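Local coordinates for protein Baccell_00875 (Bacteroides cellulosilyticus DSM 14838, PDB 5NO8) that is a polysaccharide lyase that probably removes L-rhamnose caps linked to glucuronic acid on complex arabinogalactan proteins, at residues A178-M181 with G182-P186; L226-P229 with G230-Y233; R445-G448 with Y449-M452; S480-Q484 with F485-F489; A638-V641 with V642-L646. All blocks are in the same frame, centred on the assembly; numbering follows the deposited sequence.

Contact 1 of 5, residues A178-M181 with G182-P186; sequences AIRM and GDFTP
Arg-180 reaches forward across the turn that follows it and holds the carbonyls of Phe-184 and Pro-186. Its CG stands anti to the backbone N (chi1 -167°) and the chain bends at chi3, which brings the guanidinium edge round to the 184-186 backbone. NE gives a hydrogen bond of 2.7 Å to Phe-184 O, approaching from above the carbonyl plane. The bond from NH2 to Pro-186 O, 2.8 Å, instead lies in the carbonyl plane and uses a lone pair. The Pro-186 ring, which follows a cis peptide bond, comes up beside the same nitrogen, with CD 3.4 Å from Arg-180 NH2. Arginine suits the place, with N-H groups to spare for two carbonyls two residues apart. The turn itself is type I, closed by the 2.8 Å hydrogen bond from Asp-183 N to Arg-180 O. Gly-182 suits its third position: Gly-182 O lies 3.7 Å above the plane of the Phe-184 ring, over its centre, and a CB on the glycine would run into Phe-184 CE2. The ring edge, meanwhile, meets the aliphatic CD of Arg-180. Strand 175-180 thus ends in a turn leading to strand 187-194, its neighbour in an antiparallel sheet. Helix 155-161 closes over Met-181 and Phe-184 and takes Arg-180 NH1 on Asn-160 O, while Asp-48 forms a salt bridge with NH2.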
loop_
_atom_site.group_PDB
_atom_site.type_symbol
_atom_site.label_atom_id
_atom_site.label_comp_id
_atom_site.label_asym_id
_atom_site.label_seq_id
_atom_site.Cartn_x
_atom_site.Cartn_y
_atom_site.Cartn_z
ATOM N N ALA A 178 1.030 13.713 -5.634
ATOM C CA ALA A 178 0.657 13.916 -4.266
ATOM C C ALA A 178 -0.784 14.383 -4.178
ATOM O O ALA A 178 -1.118 15.486 -4.578
ATOM C CB ALA A 178 1.601 14.899 -3.621
ATOM N N ILE A 179 -1.644 13.493 -3.683
ATOM C CA ILE A 179 -3.082 13.731 -3.628
ATOM C C ILE A 179 -3.469 14.099 -2.209
ATOM O O ILE A 179 -3.247 13.340 -1.281
ATOM C CB ILE A 179 -3.856 12.485 -4.101
ATOM C CG1 ILE A 179 -3.496 12.127 -5.548
ATOM C CG2 ILE A 179 -5.352 12.681 -3.946
ATOM C CD1 ILE A 179 -3.814 13.176 -6.584
ATOM N N ARG A 180 -4.008 15.293 -2.024
ATOM C CA ARG A 180 -4.498 15.701 -0.718
ATOM C C ARG A 180 -5.462 14.646 -0.203
ATOM O O ARG A 180 -6.307 14.151 -0.954
ATOM C CB ARG A 180 -5.198 17.062 -0.793
ATOM C CG ARG A 180 -5.461 17.705 0.565
ATOM C CD ARG A 180 -6.453 18.845 0.386
ATOM N NE ARG A 180 -6.033 19.783 -0.654
ATOM C CZ ARG A 180 -5.416 20.952 -0.475
ATOM N NH1 ARG A 180 -5.140 21.426 0.729
ATOM N NH2 ARG A 180 -5.080 21.662 -1.535
ATOM N N MET A 181 -5.318 14.271 1.057
ATOM C CA MET A 181 -5.980 13.055 1.554
ATOM C C MET A 181 -7.515 13.142 1.510
ATOM O O MET A 181 -8.196 12.136 1.253
ATOM C CB MET A 181 -5.467 12.651 2.934
ATOM C CG MET A 181 -3.972 12.327 2.971
ATOM S SD MET A 181 -3.479 11.694 4.560
ATOM C CE MET A 181 -1.716 11.447 4.329
ATOM N N GLY A 182 -8.053 14.344 1.682
ATOM C CA GLY A 182 -9.502 14.569 1.525
ATOM C C GLY A 182 -9.987 14.679 0.101
ATOM O O GLY A 182 -11.159 14.923 -0.124
ATOM N N ASP A 183 -9.078 14.564 -0.864
ATOM C CA ASP A 183 -9.360 14.692 -2.284
ATOM C C ASP A 183 -9.684 16.097 -2.768
ATOM O O ASP A 183 -10.021 16.263 -3.930
ATOM C CB ASP A 183 -10.446 13.705 -2.759
ATOM C CG ASP A 183 -10.409 13.475 -4.268
ATOM O OD1 ASP A 183 -9.319 13.181 -4.793
ATOM O OD2 ASP A 183 -11.456 13.605 -4.924
ATOM N N PHE A 184 -9.537 17.117 -1.921
ATOM C CA PHE A 184 -9.852 18.481 -2.340
ATOM C C PHE A 184 -8.681 19.018 -3.167
ATOM O O PHE A 184 -7.535 18.888 -2.761
ATOM C CB PHE A 184 -10.066 19.409 -1.145
ATOM C CG PHE A 184 -11.052 18.896 -0.139
ATOM C CD1 PHE A 184 -12.403 18.829 -0.450
ATOM C CD2 PHE A 184 -10.626 18.479 1.127
ATOM C CE1 PHE A 184 -13.322 18.352 0.483
ATOM C CE2 PHE A 184 -11.539 18.003 2.057
ATOM C CZ PHE A 184 -12.885 17.940 1.737
ATOM N N THR A 185 -9.001 19.622 -4.300
ATOM C CA THR A 185 -8.025 20.278 -5.161
ATOM C C THR A 185 -7.590 21.596 -4.504
ATOM O O THR A 185 -8.300 22.106 -3.635
ATOM C CB THR A 185 -8.629 20.576 -6.537
ATOM O OG1 THR A 185 -9.797 21.390 -6.386
ATOM C CG2 THR A 185 -9.033 19.283 -7.252
ATOM N N PRO A 186 -6.418 22.134 -4.853
ATOM C CA PRO A 186 -5.450 21.517 -5.760
ATOM C C PRO A 186 -4.629 20.391 -5.136
ATOM O O PRO A 186 -4.445 20.316 -3.922
ATOM C CB PRO A 186 -4.513 22.674 -6.082
ATOM C CG PRO A 186 -4.508 23.474 -4.826
ATOM C CD PRO A 186 -5.918 23.410 -4.318
#

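Contact 2 of 5, residues L226-P229 with G230-Y233; sequences LLKP and GESY
Glu-231 OE2 is gripped by two donors, the backbone N of Lys-228 and a water. The bond from Lys-228 N to Glu-231 OE2 is 3.0 Å long and nearly straight at 167°, but the N-H arrives from above the carboxylate plane. Water 1 donates to Glu-231 OE2 at 2.6 Å and also to Leu-226 O at 3.0 Å, so it bridges the carboxylate to strand 225-227. CG of Glu-231 is anti to its carbonyl carbon (chi1 -72°) and the rest of the chain is extended, which lays it alongside Lys-228, both side chains pointing the same way. Lys-228 CB packs 3.6 Å from Glu-231 CD, and its ammonium, too far for a salt bridge, probably still feels the carboxylate. Replacing Glu-231 with an alanine would probably leave Lys-228 N without its side-chain acceptor and set water 1 loose from one of its anchors. Leu-227, the one buried residue here, sets CD2 3.8 Å from Ser-232 O. The backbone closes through Glu-231 N to Lys-228 O, 2.9 Å. Pro-229 followed by Gly-230 is the classic pair for the two central places: the proline ring fixes phi, and at the glycine's positive phi (82°) a CB would clash with Pro-229 O. This is a type II beta turn at the surface, linking strands 225-227 and 232-242, which belong to two different sheets.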
loop_
_atom_site.group_PDB
_atom_site.type_symbol
_atom_site.label_atom_id
_atom_site.label_comp_id
_atom_site.label_asym_id
_atom_site.label_seq_id
_atom_site.Cartn_x
_atom_site.Cartn_y
_atom_site.Cartn_z
ATOM N N LEU A 226 28.970 7.427 -12.813
ATOM C CA LEU A 226 30.413 7.424 -12.987
ATOM C C LEU A 226 30.721 8.723 -13.713
ATOM O O LEU A 226 30.223 8.916 -14.825
ATOM C CB LEU A 226 30.851 6.201 -13.799
ATOM C CG LEU A 226 32.345 6.012 -14.071
ATOM C CD1 LEU A 226 33.183 6.107 -12.860
ATOM C CD2 LEU A 226 32.598 4.655 -14.707
ATOM N N LEU A 227 31.495 9.614 -13.080
ATOM C CA LEU A 227 31.767 10.922 -13.657
ATOM C C LEU A 227 33.255 11.102 -13.835
ATOM O O LEU A 227 33.995 11.062 -12.872
ATOM C CB LEU A 227 31.219 12.039 -12.789
ATOM C CG LEU A 227 29.711 12.061 -12.594
ATOM C CD1 LEU A 227 29.375 13.170 -11.622
ATOM C CD2 LEU A 227 29.013 12.220 -13.935
ATOM N N LYS A 228 33.682 11.251 -15.084
ATOM C CA LYS A 228 35.075 11.602 -15.375
ATOM C C LYS A 228 35.303 13.053 -14.971
ATOM O O LYS A 228 34.347 13.804 -14.768
ATOM C CB LYS A 228 35.410 11.376 -16.855
ATOM C CG LYS A 228 35.420 9.905 -17.245
ATOM C CD LYS A 228 35.381 9.750 -18.760
ATOM C CE LYS A 228 35.046 8.334 -19.150
ATOM N NZ LYS A 228 34.886 8.195 -20.623
ATOM N N PRO A 229 36.572 13.477 -14.857
ATOM C CA PRO A 229 36.793 14.881 -14.501
ATOM C C PRO A 229 36.109 15.843 -15.466
ATOM O O PRO A 229 36.167 15.645 -16.661
ATOM C CB PRO A 229 38.310 15.019 -14.620
ATOM C CG PRO A 229 38.781 13.686 -14.173
ATOM C CD PRO A 229 37.838 12.731 -14.859
ATOM N N GLY A 230 35.418 16.820 -14.926
ATOM C CA GLY A 230 34.665 17.788 -15.716
ATOM C C GLY A 230 33.284 17.348 -16.184
ATOM O O GLY A 230 32.544 18.191 -16.709
ATOM N N GLU A 231 32.912 16.078 -15.979
ATOM C CA GLU A 231 31.631 15.552 -16.433
ATOM C C GLU A 231 30.555 15.820 -15.417
ATOM O O GLU A 231 30.833 15.873 -14.203
ATOM C CB GLU A 231 31.668 14.052 -16.652
ATOM C CG GLU A 231 32.447 13.626 -17.872
ATOM C CD GLU A 231 32.225 12.164 -18.251
ATOM O OE1 GLU A 231 32.522 11.897 -19.436
ATOM O OE2 GLU A 231 31.772 11.301 -17.407
ATOM N N SER A 232 29.329 15.958 -15.907
ATOM C CA SER A 232 28.198 16.277 -15.088
ATOM C C SER A 232 27.092 15.253 -15.314
ATOM O O SER A 232 27.112 14.505 -16.303
ATOM C CB SER A 232 27.699 17.682 -15.423
ATOM O OG SER A 232 26.930 18.204 -14.365
ATOM N N TYR A 233 26.201 15.177 -14.333
ATOM C CA TYR A 233 24.889 14.538 -14.466
ATOM C C TYR A 233 23.838 15.586 -14.101
ATOM O O TYR A 233 23.994 16.308 -13.098
ATOM C CB TYR A 233 24.787 13.356 -13.535
ATOM C CG TYR A 233 23.472 12.628 -13.697
ATOM C CD1 TYR A 233 23.276 11.769 -14.779
ATOM C CD2 TYR A 233 22.427 12.836 -12.813
ATOM C CE1 TYR A 233 22.062 11.100 -14.961
ATOM C CE2 TYR A 233 21.197 12.182 -12.989
ATOM C CZ TYR A 233 21.043 11.297 -14.059
ATOM O OH TYR A 233 19.843 10.644 -14.256
HETATM O O HOH W 1 31.404 8.741 -17.626
#

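Contact 3 of 5, residues R445-G448 with Y449-M452; sequences RNRG and YNYM
Arg-447 and Asn-450 cross at about a right angle, their guanidinium and amide planes 80° apart. The extended chain of Arg-447, CG anti to the backbone N (chi1 169°), carries NH2 out to Asn-450 OD1, where the bond of 3.0 Å is weak. The ring of Tyr-449 is inclined at 58° to the guanidinium, with CD2 lying 3.6 Å from Arg-447 NE. The methylene of Tyr-449 sits over one guanidinium face, while the opposite face carries the guanidinium of Arg-445, whose NH2 lies 3.5 Å above it. Asn-450 uses both ends of its amide: ND2 donates to water 3 at 2.7 Å and to water 2, which also accepts from Arg-445 NE. Water 3 further bonds Arg-445 O and Arg-447 N, tying the incoming loop to the helix. Tyr-451 turns the edge of its ring to Arg-447 O, with CD1 at 3.4 Å. Gly-448 offers its carbonyl to Tyr-451 N in the first turn of the helix. The two guanidiniums lie close, one over the other; Arg-447 has salt bridges to Glu-394 and Glu-537 and Arg-445 one to Asp-388, which probably balance their charge in a largely buried place.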
loop_
_atom_site.group_PDB
_atom_site.type_symbol
_atom_site.label_atom_id
_atom_site.label_comp_id
_atom_site.label_asym_id
_atom_site.label_seq_id
_atom_site.Cartn_x
_atom_site.Cartn_y
_atom_site.Cartn_z
ATOM N N ARG A 445 -5.140 -8.652 25.238
ATOM C CA ARG A 445 -6.136 -7.627 24.947
ATOM C C ARG A 445 -7.504 -8.157 24.455
ATOM O O ARG A 445 -7.598 -9.189 23.760
ATOM C CB ARG A 445 -5.568 -6.593 23.956
ATOM C CG ARG A 445 -5.401 -7.109 22.531
ATOM C CD ARG A 445 -4.604 -6.155 21.663
ATOM N NE ARG A 445 -4.265 -6.759 20.371
ATOM C CZ ARG A 445 -3.464 -6.215 19.450
ATOM N NH1 ARG A 445 -2.896 -5.028 19.655
ATOM N NH2 ARG A 445 -3.224 -6.863 18.298
ATOM N N ASN A 446 -8.553 -7.423 24.822
ATOM C CA ASN A 446 -9.901 -7.676 24.375
ATOM C C ASN A 446 -10.157 -6.584 23.339
ATOM O O ASN A 446 -10.392 -5.431 23.688
ATOM C CB ASN A 446 -10.869 -7.618 25.567
ATOM C CG ASN A 446 -12.314 -7.878 25.183
ATOM O OD1 ASN A 446 -12.627 -8.222 24.053
ATOM N ND2 ASN A 446 -13.217 -7.699 26.147
ATOM N N ARG A 447 -10.097 -6.958 22.057
ATOM C CA ARG A 447 -9.978 -6.006 20.944
ATOM C C ARG A 447 -11.123 -6.197 19.952
ATOM O O ARG A 447 -11.374 -7.309 19.506
ATOM C CB ARG A 447 -8.623 -6.271 20.283
ATOM C CG ARG A 447 -8.334 -5.620 18.947
ATOM C CD ARG A 447 -7.079 -6.264 18.391
ATOM N NE ARG A 447 -6.535 -5.637 17.192
ATOM C CZ ARG A 447 -6.022 -6.301 16.139
ATOM N NH1 ARG A 447 -5.504 -5.611 15.128
ATOM N NH2 ARG A 447 -6.029 -7.649 16.078
ATOM N N GLY A 448 -11.787 -5.109 19.574
ATOM C CA GLY A 448 -13.046 -5.182 18.820
ATOM C C GLY A 448 -12.926 -5.835 17.454
ATOM O O GLY A 448 -13.854 -6.496 16.994
ATOM N N TYR A 449 -11.781 -5.629 16.814
ATOM C CA TYR A 449 -11.491 -6.206 15.491
ATOM C C TYR A 449 -11.665 -7.717 15.517
ATOM O O TYR A 449 -12.215 -8.300 14.573
ATOM C CB TYR A 449 -10.046 -5.881 15.060
ATOM C CG TYR A 449 -9.785 -4.430 14.676
ATOM C CD1 TYR A 449 -10.275 -3.915 13.481
ATOM C CD2 TYR A 449 -9.000 -3.584 15.483
ATOM C CE1 TYR A 449 -10.036 -2.601 13.101
ATOM C CE2 TYR A 449 -8.733 -2.259 15.097
ATOM C CZ TYR A 449 -9.264 -1.777 13.903
ATOM O OH TYR A 449 -9.050 -0.485 13.484
ATOM N N ASN A 450 -11.228 -8.348 16.602
ATOM C CA ASN A 450 -11.136 -9.796 16.654
ATOM C C ASN A 450 -12.506 -10.454 16.583
ATOM O O ASN A 450 -12.618 -11.568 16.063
ATOM C CB ASN A 450 -10.403 -10.266 17.915
ATOM C CG ASN A 450 -8.970 -9.778 17.986
ATOM O OD1 ASN A 450 -8.408 -9.279 17.000
ATOM N ND2 ASN A 450 -8.355 -9.945 19.154
ATOM N N TYR A 451 -13.542 -9.765 17.062
ATOM C CA TYR A 451 -14.904 -10.321 17.106
ATOM C C TYR A 451 -15.525 -10.496 15.723
ATOM O O TYR A 451 -16.309 -11.428 15.499
ATOM C CB TYR A 451 -15.828 -9.411 17.910
ATOM C CG TYR A 451 -15.544 -9.409 19.396
ATOM C CD1 TYR A 451 -14.400 -8.788 19.906
ATOM C CD2 TYR A 451 -16.426 -10.029 20.298
ATOM C CE1 TYR A 451 -14.131 -8.785 21.261
ATOM C CE2 TYR A 451 -16.171 -10.025 21.666
ATOM C CZ TYR A 451 -15.023 -9.402 22.145
ATOM O OH TYR A 451 -14.741 -9.391 23.490
ATOM N N MET A 452 -15.237 -9.561 14.817
ATOM C CA MET A 452 -15.791 -9.614 13.457
ATOM C C MET A 452 -15.292 -10.832 12.716
ATOM O O MET A 452 -16.037 -11.445 11.962
ATOM C CB MET A 452 -15.406 -8.383 12.651
ATOM C CG MET A 452 -15.869 -7.058 13.229
ATOM S SD MET A 452 -17.622 -7.052 13.707
ATOM C CE MET A 452 -17.535 -7.562 15.413
HETATM O O HOH W 2 -5.446 -9.368 19.720
HETATM O O HOH W 3 -9.409 -9.740 21.671
#

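Contact 4 of 5, residues S480-Q484 with F485-F489; sequences SMFQQ and FGYGF
The rings of Phe-482 and Tyr-487 lie nearly parallel, 15° apart, but are slid so far that they scarcely overlap, with centroids 5.3 Å from each other. Tyr-487 CE1 comes 4.0 Å from Phe-482 CG, and at the edge of the Phe-482 ring, in its plane, lies Gly-486 O. Phe-485 likewise has a carbonyl at its edge: CD1 is 3.4 Å from Met-481 O, suiting the slightly positive rim of an aromatic ring. Met-481 adds a Met-aromatic contact, its SD standing obliquely 5.3 Å from the Phe-485 ring centroid. The bend at chi2 (-83°) carries its methyl on to Phe-489, and Met-481 CE lies 3.7 Å from Phe-489 CB. A flexible thioether suits this place between two phenylalanines. Helix 469-485 ends here, its last strong bond running from Phe-485 N to Met-481 O, 2.9 Å, with the donor nearly in line with the C=O. The next, from Gly-486 N to Phe-482 O, is weak, and Gly-486 then leaves helical angles with a positive phi of 77°, which residues with a CB adopt less readily. The side-chain contacts between the helix and its exit are therefore mainly apolar and aromatic, while Tyr-487 OH finds its polar partner in Asp-518.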
loop_
_atom_site.group_PDB
_atom_site.type_symbol
_atom_site.label_atom_id
_atom_site.label_comp_id
_atom_site.label_asym_id
_atom_site.label_seq_id
_atom_site.Cartn_x
_atom_site.Cartn_y
_atom_site.Cartn_z
ATOM N N SER A 480 -21.968 -9.631 21.679
ATOM C CA SER A 480 -20.937 -9.414 22.679
ATOM C C SER A 480 -20.058 -8.247 22.271
ATOM O O SER A 480 -19.666 -7.433 23.117
ATOM C CB SER A 480 -20.093 -10.671 22.860
ATOM O OG SER A 480 -19.060 -10.501 23.813
ATOM N N MET A 481 -19.750 -8.159 20.973
ATOM C CA MET A 481 -18.975 -7.039 20.470
ATOM C C MET A 481 -19.735 -5.710 20.623
ATOM O O MET A 481 -19.197 -4.780 21.208
ATOM C CB MET A 481 -18.538 -7.272 19.023
ATOM C CG MET A 481 -17.448 -6.292 18.585
ATOM S SD MET A 481 -18.155 -4.727 18.069
ATOM C CE MET A 481 -16.705 -3.880 17.418
ATOM N N PHE A 482 -20.972 -5.622 20.139
ATOM C CA PHE A 482 -21.764 -4.391 20.276
ATOM C C PHE A 482 -22.019 -3.993 21.752
ATOM O O PHE A 482 -21.999 -2.809 22.080
ATOM C CB PHE A 482 -23.115 -4.505 19.564
ATOM C CG PHE A 482 -23.012 -4.677 18.072
ATOM C CD1 PHE A 482 -22.216 -3.827 17.304
ATOM C CD2 PHE A 482 -23.734 -5.674 17.425
ATOM C CE1 PHE A 482 -22.133 -3.977 15.926
ATOM C CE2 PHE A 482 -23.649 -5.830 16.049
ATOM C CZ PHE A 482 -22.846 -4.985 15.302
ATOM N N GLN A 483 -22.249 -4.974 22.618
ATOM C CA GLN A 483 -22.392 -4.729 24.072
ATOM C C GLN A 483 -21.182 -3.986 24.647
ATOM O O GLN A 483 -21.343 -3.016 25.401
ATOM C CB GLN A 483 -22.600 -6.049 24.838
ATOM C CG GLN A 483 -22.902 -5.908 26.339
ATOM C CD GLN A 483 -21.682 -6.080 27.250
ATOM O OE1 GLN A 483 -21.042 -7.142 27.272
ATOM N NE2 GLN A 483 -21.366 -5.037 28.029
ATOM N N GLN A 484 -19.980 -4.438 24.281
ATOM C CA GLN A 484 -18.752 -3.968 24.901
ATOM C C GLN A 484 -18.165 -2.732 24.243
ATOM O O GLN A 484 -17.591 -1.886 24.929
ATOM C CB GLN A 484 -17.689 -5.056 24.889
ATOM C CG GLN A 484 -18.033 -6.289 25.694
ATOM C CD GLN A 484 -17.018 -7.385 25.493
ATOM O OE1 GLN A 484 -17.191 -8.260 24.635
ATOM N NE2 GLN A 484 -15.955 -7.352 26.270
ATOM N N PHE A 485 -18.251 -2.660 22.916
ATOM C CA PHE A 485 -17.562 -1.621 22.147
ATOM C C PHE A 485 -18.483 -0.574 21.577
ATOM O O PHE A 485 -18.008 0.404 21.042
ATOM C CB PHE A 485 -16.729 -2.263 21.008
ATOM C CG PHE A 485 -15.627 -3.156 21.497
ATOM C CD1 PHE A 485 -15.871 -4.489 21.781
ATOM C CD2 PHE A 485 -14.337 -2.667 21.671
ATOM C CE1 PHE A 485 -14.864 -5.316 22.249
ATOM C CE2 PHE A 485 -13.331 -3.477 22.139
ATOM C CZ PHE A 485 -13.581 -4.816 22.422
ATOM N N GLY A 486 -19.795 -0.764 21.690
ATOM C CA GLY A 486 -20.761 0.165 21.114
ATOM C C GLY A 486 -20.894 -0.004 19.610
ATOM O O GLY A 486 -20.450 -1.013 19.055
ATOM N N TYR A 487 -21.454 1.013 18.964
ATOM C CA TYR A 487 -21.896 0.968 17.573
ATOM C C TYR A 487 -21.011 1.683 16.540
ATOM O O TYR A 487 -21.208 1.513 15.348
ATOM C CB TYR A 487 -23.332 1.489 17.508
ATOM C CG TYR A 487 -24.267 0.494 18.143
ATOM C CD1 TYR A 487 -24.656 -0.644 17.445
ATOM C CD2 TYR A 487 -24.698 0.639 19.460
ATOM C CE1 TYR A 487 -25.481 -1.592 18.021
ATOM C CE2 TYR A 487 -25.529 -0.311 20.049
ATOM C CZ TYR A 487 -25.919 -1.423 19.316
ATOM O OH TYR A 487 -26.733 -2.390 19.854
ATOM N N GLY A 488 -20.025 2.447 16.981
ATOM C CA GLY A 488 -19.218 3.260 16.060
ATOM C C GLY A 488 -17.784 2.799 15.901
ATOM O O GLY A 488 -16.920 3.627 15.592
ATOM N N PHE A 489 -17.513 1.503 16.124
ATOM C CA PHE A 489 -16.166 0.948 15.936
ATOM C C PHE A 489 -16.046 0.604 14.445
ATOM O O PHE A 489 -16.889 -0.116 13.898
ATOM C CB PHE A 489 -15.963 -0.288 16.824
ATOM C CG PHE A 489 -14.513 -0.717 17.004
ATOM C CD1 PHE A 489 -13.823 -1.386 15.979
ATOM C CD2 PHE A 489 -13.859 -0.524 18.217
ATOM C CE1 PHE A 489 -12.506 -1.807 16.160
ATOM C CE2 PHE A 489 -12.552 -0.949 18.405
ATOM C CZ PHE A 489 -11.865 -1.585 17.373
#

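Contact 5 of 5, residues A638-V641 with V642-L646; sequences AENV and VRNNL
Arg-643 starts tight against the preceding turn, its CB 3.0 Å from Glu-639 O. CG is anti to the backbone N (chi1 173°) and a bend at chi3 folds the chain back along the helix. NE then donates to water 4 at 2.9 Å, which lies in the guanidinium plane. Beyond it CZ sits over Asn-640 CA, and NH1 comes 3.9 Å from Glu-639 O. NH2 ends 3.5 Å from Asn-640 CA and also makes a weak bond to water 5. One guanidinium face lies against the backbone of 639-640. Water 4 also donates to Asn-640 OD1 and Asn-644 OD1, joining three side chains. With a leucine in its place, water 4 would lose its donor and is likely to hold the two asparagines less firmly. Those amides stand nearly perpendicular, 87° apart, with only a weak direct bond; their ND2 atoms turn to Glu-589 and Asn-588 O. Val-642 packs on Tyr-687 and Asn-691 of helix 682-692. Near the helix end, Asn-645 ND2 donates to Val-641 O at 3.0 Å and also to Ser-615. Asn-645 thus gives Val-641 O a sound donor where the backbone bonds to it are weak, while water and amides satisfy one another's oxygens alongside.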
loop_
_atom_site.group_PDB
_atom_site.type_symbol
_atom_site.label_atom_id
_atom_site.label_comp_id
_atom_site.label_asym_id
_atom_site.label_seq_id
_atom_site.Cartn_x
_atom_site.Cartn_y
_atom_site.Cartn_z
ATOM N N ALA A 638 -11.857 -3.859 -8.867
ATOM C CA ALA A 638 -11.790 -4.804 -7.776
ATOM C C ALA A 638 -10.921 -5.992 -8.126
ATOM O O ALA A 638 -10.142 -6.471 -7.301
ATOM C CB ALA A 638 -13.196 -5.294 -7.406
ATOM N N GLU A 639 -11.094 -6.497 -9.343
ATOM C CA GLU A 639 -10.314 -7.653 -9.817
ATOM C C GLU A 639 -8.808 -7.363 -9.874
ATOM O O GLU A 639 -7.977 -8.215 -9.519
ATOM C CB GLU A 639 -10.828 -8.094 -11.193
ATOM C CG GLU A 639 -12.160 -8.835 -11.099
ATOM C CD GLU A 639 -12.927 -8.951 -12.412
ATOM O OE1 GLU A 639 -12.377 -8.560 -13.469
ATOM O OE2 GLU A 639 -14.120 -9.405 -12.383
ATOM N N ASN A 640 -8.492 -6.170 -10.341
ATOM C CA ASN A 640 -7.117 -5.687 -10.404
ATOM C C ASN A 640 -6.489 -5.599 -9.011
ATOM O O ASN A 640 -5.348 -6.067 -8.803
ATOM C CB ASN A 640 -7.081 -4.334 -11.104
ATOM C CG ASN A 640 -5.681 -3.786 -11.213
ATOM O OD1 ASN A 640 -4.783 -4.479 -11.663
ATOM N ND2 ASN A 640 -5.488 -2.552 -10.758
ATOM N N VAL A 641 -7.214 -5.016 -8.063
ATOM C CA VAL A 641 -6.688 -4.888 -6.697
ATOM C C VAL A 641 -6.311 -6.253 -6.093
ATOM O O VAL A 641 -5.206 -6.454 -5.591
ATOM C CB VAL A 641 -7.690 -4.187 -5.734
ATOM C CG1 VAL A 641 -7.162 -4.228 -4.313
ATOM C CG2 VAL A 641 -7.946 -2.765 -6.166
ATOM N N VAL A 642 -7.240 -7.202 -6.136
ATOM C CA VAL A 642 -7.016 -8.491 -5.499
ATOM C C VAL A 642 -5.997 -9.335 -6.270
ATOM O O VAL A 642 -5.221 -10.053 -5.646
ATOM C CB VAL A 642 -8.340 -9.234 -5.176
ATOM C CG1 VAL A 642 -9.205 -8.350 -4.265
ATOM C CG2 VAL A 642 -9.106 -9.665 -6.439
ATOM N N ARG A 643 -5.972 -9.210 -7.594
ATOM C CA ARG A 643 -4.984 -9.882 -8.443
ATOM C C ARG A 643 -3.555 -9.462 -8.069
ATOM O O ARG A 643 -2.638 -10.292 -7.954
ATOM C CB ARG A 643 -5.281 -9.550 -9.905
ATOM C CG ARG A 643 -4.262 -10.020 -10.872
ATOM C CD ARG A 643 -4.852 -10.081 -12.268
ATOM N NE ARG A 643 -5.215 -8.745 -12.707
ATOM C CZ ARG A 643 -6.404 -8.330 -13.130
ATOM N NH1 ARG A 643 -7.438 -9.153 -13.240
ATOM N NH2 ARG A 643 -6.547 -7.076 -13.531
ATOM N N ASN A 644 -3.385 -8.173 -7.794
ATOM C CA ASN A 644 -2.049 -7.658 -7.520
ATOM C C ASN A 644 -1.511 -8.134 -6.175
ATOM O O ASN A 644 -0.295 -8.189 -5.986
ATOM C CB ASN A 644 -2.029 -6.139 -7.672
ATOM C CG ASN A 644 -2.195 -5.705 -9.106
ATOM O OD1 ASN A 644 -2.035 -6.507 -10.033
ATOM N ND2 ASN A 644 -2.571 -4.451 -9.310
ATOM N N ASN A 645 -2.400 -8.512 -5.253
ATOM C CA ASN A 645 -1.979 -9.080 -4.007
ATOM C C ASN A 645 -1.567 -10.547 -4.105
ATOM O O ASN A 645 -1.069 -11.118 -3.150
ATOM C CB ASN A 645 -3.037 -8.874 -2.931
ATOM C CG ASN A 645 -3.008 -7.500 -2.332
ATOM O OD1 ASN A 645 -2.571 -7.345 -1.188
ATOM N ND2 ASN A 645 -3.504 -6.506 -3.062
ATOM N N LEU A 646 -1.732 -11.165 -5.262
ATOM C CA LEU A 646 -1.274 -12.540 -5.429
ATOM C C LEU A 646 0.218 -12.700 -5.305
ATOM O O LEU A 646 0.682 -13.811 -5.079
ATOM C CB LEU A 646 -1.731 -13.141 -6.758
ATOM C CG LEU A 646 -3.235 -13.337 -6.903
ATOM C CD1 LEU A 646 -3.528 -13.736 -8.333
ATOM C CD2 LEU A 646 -3.752 -14.364 -5.907
HETATM O O HOH W 4 -3.282 -6.607 -12.398
HETATM O O HOH W 5 -5.300 -4.482 -14.644
#

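Contacts 1, 3 and 5 are buried, contact 4 partly, and contact 2 lies at the surface; centre to centre, contact 5 is about 12 Å from the middle of the chain and contact 2 about 38 Å. Contacts 1 and 2 reach the same antiparallel sheet yet differ with depth: a buried arginine and its carbonyls, against a hydrated carboxylate. Contacts 3 and 4 touch, joining helix 448-465 to helix 469-485: Met-452 CE packs on Met-481 CG, and Tyr-449 meets Phe-489 edge to face. Contact 3 is polar and hydrated, with charged partners outside it, contact 4 mainly aromatic. Contact 5 lies within the last turns of helix 632-644 and its exit, with amides as chief polar groups.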